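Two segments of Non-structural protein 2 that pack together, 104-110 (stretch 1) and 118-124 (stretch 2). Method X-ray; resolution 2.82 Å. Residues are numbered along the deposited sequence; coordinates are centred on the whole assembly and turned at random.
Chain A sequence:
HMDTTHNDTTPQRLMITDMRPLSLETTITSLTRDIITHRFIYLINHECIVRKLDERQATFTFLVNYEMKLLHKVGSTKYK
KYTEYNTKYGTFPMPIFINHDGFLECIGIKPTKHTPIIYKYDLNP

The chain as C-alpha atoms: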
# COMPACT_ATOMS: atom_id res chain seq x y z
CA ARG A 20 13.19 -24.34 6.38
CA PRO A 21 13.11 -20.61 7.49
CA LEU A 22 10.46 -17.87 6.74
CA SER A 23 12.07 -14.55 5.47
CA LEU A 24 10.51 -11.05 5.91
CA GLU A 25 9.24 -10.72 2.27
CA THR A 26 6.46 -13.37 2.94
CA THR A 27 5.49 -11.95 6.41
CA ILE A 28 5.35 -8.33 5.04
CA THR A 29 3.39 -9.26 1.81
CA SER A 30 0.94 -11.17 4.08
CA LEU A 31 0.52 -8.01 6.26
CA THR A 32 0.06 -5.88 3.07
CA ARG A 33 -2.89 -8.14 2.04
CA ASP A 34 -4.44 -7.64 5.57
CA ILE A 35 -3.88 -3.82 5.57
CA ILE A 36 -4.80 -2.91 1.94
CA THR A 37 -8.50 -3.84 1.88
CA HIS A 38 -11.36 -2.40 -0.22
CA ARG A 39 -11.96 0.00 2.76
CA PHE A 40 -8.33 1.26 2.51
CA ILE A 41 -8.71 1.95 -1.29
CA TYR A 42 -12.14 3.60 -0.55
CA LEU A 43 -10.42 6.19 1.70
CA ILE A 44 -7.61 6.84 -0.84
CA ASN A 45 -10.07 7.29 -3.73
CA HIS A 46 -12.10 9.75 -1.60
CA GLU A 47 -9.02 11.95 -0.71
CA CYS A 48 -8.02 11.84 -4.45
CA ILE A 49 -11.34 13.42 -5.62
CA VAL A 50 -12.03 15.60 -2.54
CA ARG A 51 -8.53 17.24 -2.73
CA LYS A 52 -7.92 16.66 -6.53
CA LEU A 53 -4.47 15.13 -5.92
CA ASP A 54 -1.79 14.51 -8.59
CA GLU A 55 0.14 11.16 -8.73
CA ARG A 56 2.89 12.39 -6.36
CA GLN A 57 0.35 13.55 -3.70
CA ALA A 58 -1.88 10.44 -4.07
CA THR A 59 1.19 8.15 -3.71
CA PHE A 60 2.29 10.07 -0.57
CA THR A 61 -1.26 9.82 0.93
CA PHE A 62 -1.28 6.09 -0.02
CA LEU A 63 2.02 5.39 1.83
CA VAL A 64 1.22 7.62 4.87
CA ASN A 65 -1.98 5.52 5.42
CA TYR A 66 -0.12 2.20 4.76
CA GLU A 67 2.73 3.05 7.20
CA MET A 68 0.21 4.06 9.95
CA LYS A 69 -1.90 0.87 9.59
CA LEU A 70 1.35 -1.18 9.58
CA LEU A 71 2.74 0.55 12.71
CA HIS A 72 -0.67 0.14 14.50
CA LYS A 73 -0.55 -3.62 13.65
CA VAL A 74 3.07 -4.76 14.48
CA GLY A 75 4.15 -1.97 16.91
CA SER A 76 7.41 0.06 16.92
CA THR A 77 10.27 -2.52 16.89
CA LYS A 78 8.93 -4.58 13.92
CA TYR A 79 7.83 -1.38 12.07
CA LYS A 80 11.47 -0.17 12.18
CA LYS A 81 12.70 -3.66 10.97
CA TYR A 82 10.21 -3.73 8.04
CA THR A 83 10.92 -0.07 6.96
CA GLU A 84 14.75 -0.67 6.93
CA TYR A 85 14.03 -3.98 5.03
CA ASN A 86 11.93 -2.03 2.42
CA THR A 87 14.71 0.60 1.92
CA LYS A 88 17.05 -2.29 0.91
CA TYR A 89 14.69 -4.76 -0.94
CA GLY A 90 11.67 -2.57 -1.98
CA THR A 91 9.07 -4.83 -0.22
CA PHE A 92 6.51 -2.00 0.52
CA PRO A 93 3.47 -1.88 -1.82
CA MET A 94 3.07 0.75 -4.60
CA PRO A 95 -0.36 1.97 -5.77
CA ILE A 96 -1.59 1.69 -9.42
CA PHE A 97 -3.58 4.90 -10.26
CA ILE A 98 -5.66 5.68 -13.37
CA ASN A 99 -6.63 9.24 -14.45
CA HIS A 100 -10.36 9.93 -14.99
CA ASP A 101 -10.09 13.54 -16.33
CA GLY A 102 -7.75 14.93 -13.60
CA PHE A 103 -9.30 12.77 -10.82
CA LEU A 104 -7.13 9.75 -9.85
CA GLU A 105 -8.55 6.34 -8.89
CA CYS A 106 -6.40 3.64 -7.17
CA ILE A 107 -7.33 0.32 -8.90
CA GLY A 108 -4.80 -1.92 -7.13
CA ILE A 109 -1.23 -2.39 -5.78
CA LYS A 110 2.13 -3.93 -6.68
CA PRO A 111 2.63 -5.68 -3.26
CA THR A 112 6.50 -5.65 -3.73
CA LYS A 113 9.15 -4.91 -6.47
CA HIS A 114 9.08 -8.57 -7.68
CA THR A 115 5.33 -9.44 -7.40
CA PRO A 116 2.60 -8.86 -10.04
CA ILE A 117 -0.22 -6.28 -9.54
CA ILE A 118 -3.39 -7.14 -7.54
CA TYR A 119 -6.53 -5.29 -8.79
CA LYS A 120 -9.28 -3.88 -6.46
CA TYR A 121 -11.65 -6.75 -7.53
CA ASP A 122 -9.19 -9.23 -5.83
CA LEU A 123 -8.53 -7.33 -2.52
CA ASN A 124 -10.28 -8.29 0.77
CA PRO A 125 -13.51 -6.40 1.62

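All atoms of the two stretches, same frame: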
# COMPACT_ATOMS: atom_id res chain seq x y z
N LEU A 104 -7.82 11.06 -9.90
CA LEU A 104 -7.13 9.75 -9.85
C LEU A 104 -8.00 8.75 -9.11
O LEU A 104 -8.77 9.12 -8.21
CB LEU A 104 -5.78 9.90 -9.18
CG LEU A 104 -4.76 10.76 -9.92
CD1 LEU A 104 -3.52 10.94 -9.10
CD2 LEU A 104 -4.41 10.15 -11.24
N GLU A 105 -7.93 7.51 -9.55
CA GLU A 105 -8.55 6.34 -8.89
C GLU A 105 -7.44 5.30 -8.67
O GLU A 105 -6.73 5.03 -9.63
CB GLU A 105 -9.66 5.75 -9.74
CG GLU A 105 -10.46 4.71 -8.98
CD GLU A 105 -11.24 3.68 -9.77
OE1 GLU A 105 -11.37 3.84 -11.04
OE2 GLU A 105 -11.69 2.69 -9.11
N CYS A 106 -7.30 4.77 -7.46
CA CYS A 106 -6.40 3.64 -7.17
C CYS A 106 -7.17 2.36 -7.46
O CYS A 106 -8.24 2.18 -6.88
CB CYS A 106 -5.92 3.65 -5.73
SG CYS A 106 -4.70 2.35 -5.40
N ILE A 107 -6.64 1.53 -8.36
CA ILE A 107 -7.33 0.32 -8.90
C ILE A 107 -6.58 -0.94 -8.49
O ILE A 107 -7.03 -2.01 -8.90
CB ILE A 107 -7.44 0.41 -10.42
CG1 ILE A 107 -6.07 0.57 -11.07
CG2 ILE A 107 -8.39 1.53 -10.78
CD1 ILE A 107 -5.97 -0.14 -12.36
N GLY A 108 -5.51 -0.79 -7.72
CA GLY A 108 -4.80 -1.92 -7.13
C GLY A 108 -3.40 -1.52 -6.66
O GLY A 108 -3.10 -0.30 -6.59
N ILE A 109 -2.59 -2.54 -6.35
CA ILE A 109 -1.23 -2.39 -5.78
C ILE A 109 -0.28 -3.39 -6.45
O ILE A 109 -0.76 -4.47 -6.80
CB ILE A 109 -1.26 -2.59 -4.26
CG1 ILE A 109 -1.73 -4.00 -3.88
CG2 ILE A 109 -2.13 -1.54 -3.60
CD1 ILE A 109 -1.92 -4.20 -2.41
N LYS A 110 0.98 -3.00 -6.61
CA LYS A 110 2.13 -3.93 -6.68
C LYS A 110 2.57 -4.22 -5.25
O LYS A 110 3.14 -3.34 -4.61
CB LYS A 110 3.32 -3.28 -7.39
CG LYS A 110 3.24 -3.25 -8.88
CD LYS A 110 4.58 -2.99 -9.47
CE LYS A 110 5.55 -4.14 -9.28
NZ LYS A 110 5.16 -5.30 -10.11
N ILE A 118 -2.05 -6.70 -7.99
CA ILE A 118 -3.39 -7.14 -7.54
C ILE A 118 -4.39 -6.01 -7.78
O ILE A 118 -4.18 -4.91 -7.22
CB ILE A 118 -3.38 -7.54 -6.04
CG1 ILE A 118 -2.25 -8.53 -5.75
CG2 ILE A 118 -4.74 -8.07 -5.59
CD1 ILE A 118 -1.97 -8.70 -4.28
N TYR A 119 -5.46 -6.28 -8.51
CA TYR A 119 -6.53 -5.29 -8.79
C TYR A 119 -7.54 -5.30 -7.64
O TYR A 119 -7.66 -6.31 -6.98
CB TYR A 119 -7.12 -5.51 -10.19
CG TYR A 119 -6.11 -5.21 -11.26
CD1 TYR A 119 -5.53 -3.97 -11.33
CD2 TYR A 119 -5.66 -6.16 -12.14
CE1 TYR A 119 -4.56 -3.65 -12.26
CE2 TYR A 119 -4.68 -5.86 -13.08
CZ TYR A 119 -4.12 -4.60 -13.14
OH TYR A 119 -3.10 -4.26 -13.99
N LYS A 120 -8.18 -4.15 -7.41
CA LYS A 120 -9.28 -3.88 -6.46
C LYS A 120 -10.22 -5.08 -6.37
O LYS A 120 -10.54 -5.47 -5.24
CB LYS A 120 -10.05 -2.63 -6.91
CG LYS A 120 -10.69 -2.70 -8.32
CD LYS A 120 -11.31 -1.39 -8.78
CE LYS A 120 -11.71 -1.37 -10.24
NZ LYS A 120 -12.64 -0.24 -10.53
N TYR A 121 -10.65 -5.65 -7.51
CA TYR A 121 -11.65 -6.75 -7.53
C TYR A 121 -11.14 -7.97 -6.74
O TYR A 121 -11.97 -8.83 -6.44
CB TYR A 121 -12.12 -7.17 -8.93
CG TYR A 121 -11.12 -7.41 -10.04
CD1 TYR A 121 -10.19 -8.45 -10.04
CD2 TYR A 121 -11.20 -6.65 -11.20
CE1 TYR A 121 -9.31 -8.63 -11.10
CE2 TYR A 121 -10.36 -6.85 -12.28
CZ TYR A 121 -9.38 -7.82 -12.23
OH TYR A 121 -8.57 -7.93 -13.33
N ASP A 122 -9.85 -8.04 -6.41
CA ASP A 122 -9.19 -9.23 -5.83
C ASP A 122 -8.65 -8.92 -4.43
O ASP A 122 -7.99 -9.81 -3.85
CB ASP A 122 -8.07 -9.71 -6.77
CG ASP A 122 -8.44 -10.88 -7.68
OD1 ASP A 122 -9.64 -11.10 -7.96
OD2 ASP A 122 -7.53 -11.63 -8.02
N LEU A 123 -8.93 -7.73 -3.90
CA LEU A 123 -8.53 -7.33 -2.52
C LEU A 123 -9.64 -7.74 -1.55
O LEU A 123 -10.80 -7.87 -2.00
CB LEU A 123 -8.30 -5.82 -2.47
CG LEU A 123 -7.13 -5.30 -3.30
CD1 LEU A 123 -7.08 -3.80 -3.25
CD2 LEU A 123 -5.80 -5.85 -2.83
N ASN A 124 -9.30 -7.88 -0.27
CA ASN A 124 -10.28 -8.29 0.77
C ASN A 124 -11.28 -7.16 0.94
O ASN A 124 -10.94 -6.01 0.70
CB ASN A 124 -9.60 -8.65 2.09
CG ASN A 124 -8.61 -9.76 1.87
OD1 ASN A 124 -8.91 -10.76 1.21
ND2 ASN A 124 -7.40 -9.57 2.37

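The two stretches meet as a short antiparallel pairing, and most of what fastens them is backbone. Residues 104-110 form a continuous strand, whereas the second stretch stays extended only at Ile118 and Tyr119 before it turns into a 3-10 segment at 120-122. The contact is correspondingly compact, burying 382 Å² when both sides are summed.

Its centre is the pair Ile109 and Ile118, which exchange two hydrogen bonds. Ile109 N donates to Ile118 O at 3.0 Å, and Ile118 N donates to Ile109 O at 2.8 Å, with N-H...O angles of 157° and 164°. Both amides and both carbonyls of this pair are therefore satisfied by each other. The two carbonyl oxygens, Ile109 O and Ile118 O, lie 3.5 Å apart, but as two acceptors they form no bond.

A third backbone bond extends the ladder into the turn: Lys120 N donates to Ile107 O at 2.8 Å, and its angle of 171° is nearly straight. Ile107 O also receives a CA-H...O contact from Tyr119 CA at 3.3 Å, so one carbonyl serves two neighbouring residues. A similar contact runs the other way, from Gly108 CA to Ile118 O at 3.1 Å, supplementing the amide bond that this oxygen already accepts. Within the second stretch, Asp122 N donates to Tyr119 O at 2.8 Å and Leu123 N to Lys120 O at 3.1 Å, so these two amides and two carbonyls find partners within the turn, while Lys120 N is met from the other stretch by Ile107 O.

Gly108 and Tyr119 form the non-hydrogen-bonded pair, and here the backbones come very close: Gly108 CA is 4.1 Å from Tyr119 CA. Glycine suits this place because a CB on residue 108 would point toward the other stretch and fall about 2.1 Å from Ile118 O and 2.9 Å from Tyr119 CA, both clashes. Its phi/psi of 163/-168 is also a conformation that glycine adopts far more readily than other residues.

Ile109 and Ile118 place their side chains on the same face of the sheet, where Ile109 CG1 approaches Ile118 CB at 4.5 Å. Beta-branched residues favour extended backbone, and these two also supply apolar surface. Leu123, whose CA-to-CB bond points toward the first stretch, adds to this cluster, its CD2 lying 4.2 Å from Ile109 CD1. Ile109 and Leu123 are both buried, and neither carries a side-chain polar group that would need a partner there. Ile107 makes a separate apolar contact, its CD1 resting 3.8 Å from Tyr119 CE1.

The one polar side-chain link is a salt bridge between Glu105 OE2 and Lys120 NZ at 3.4 Å, a weak hydrogen bond by its length. The CB of Glu105 points sideways, yet the end of its side chain comes nearer to the other stretch. Lys120 is nearly fully extended beyond CB, with chi2 to chi4 all t, and so spans the gap. Glu105 OE1 is satisfied elsewhere in the structure.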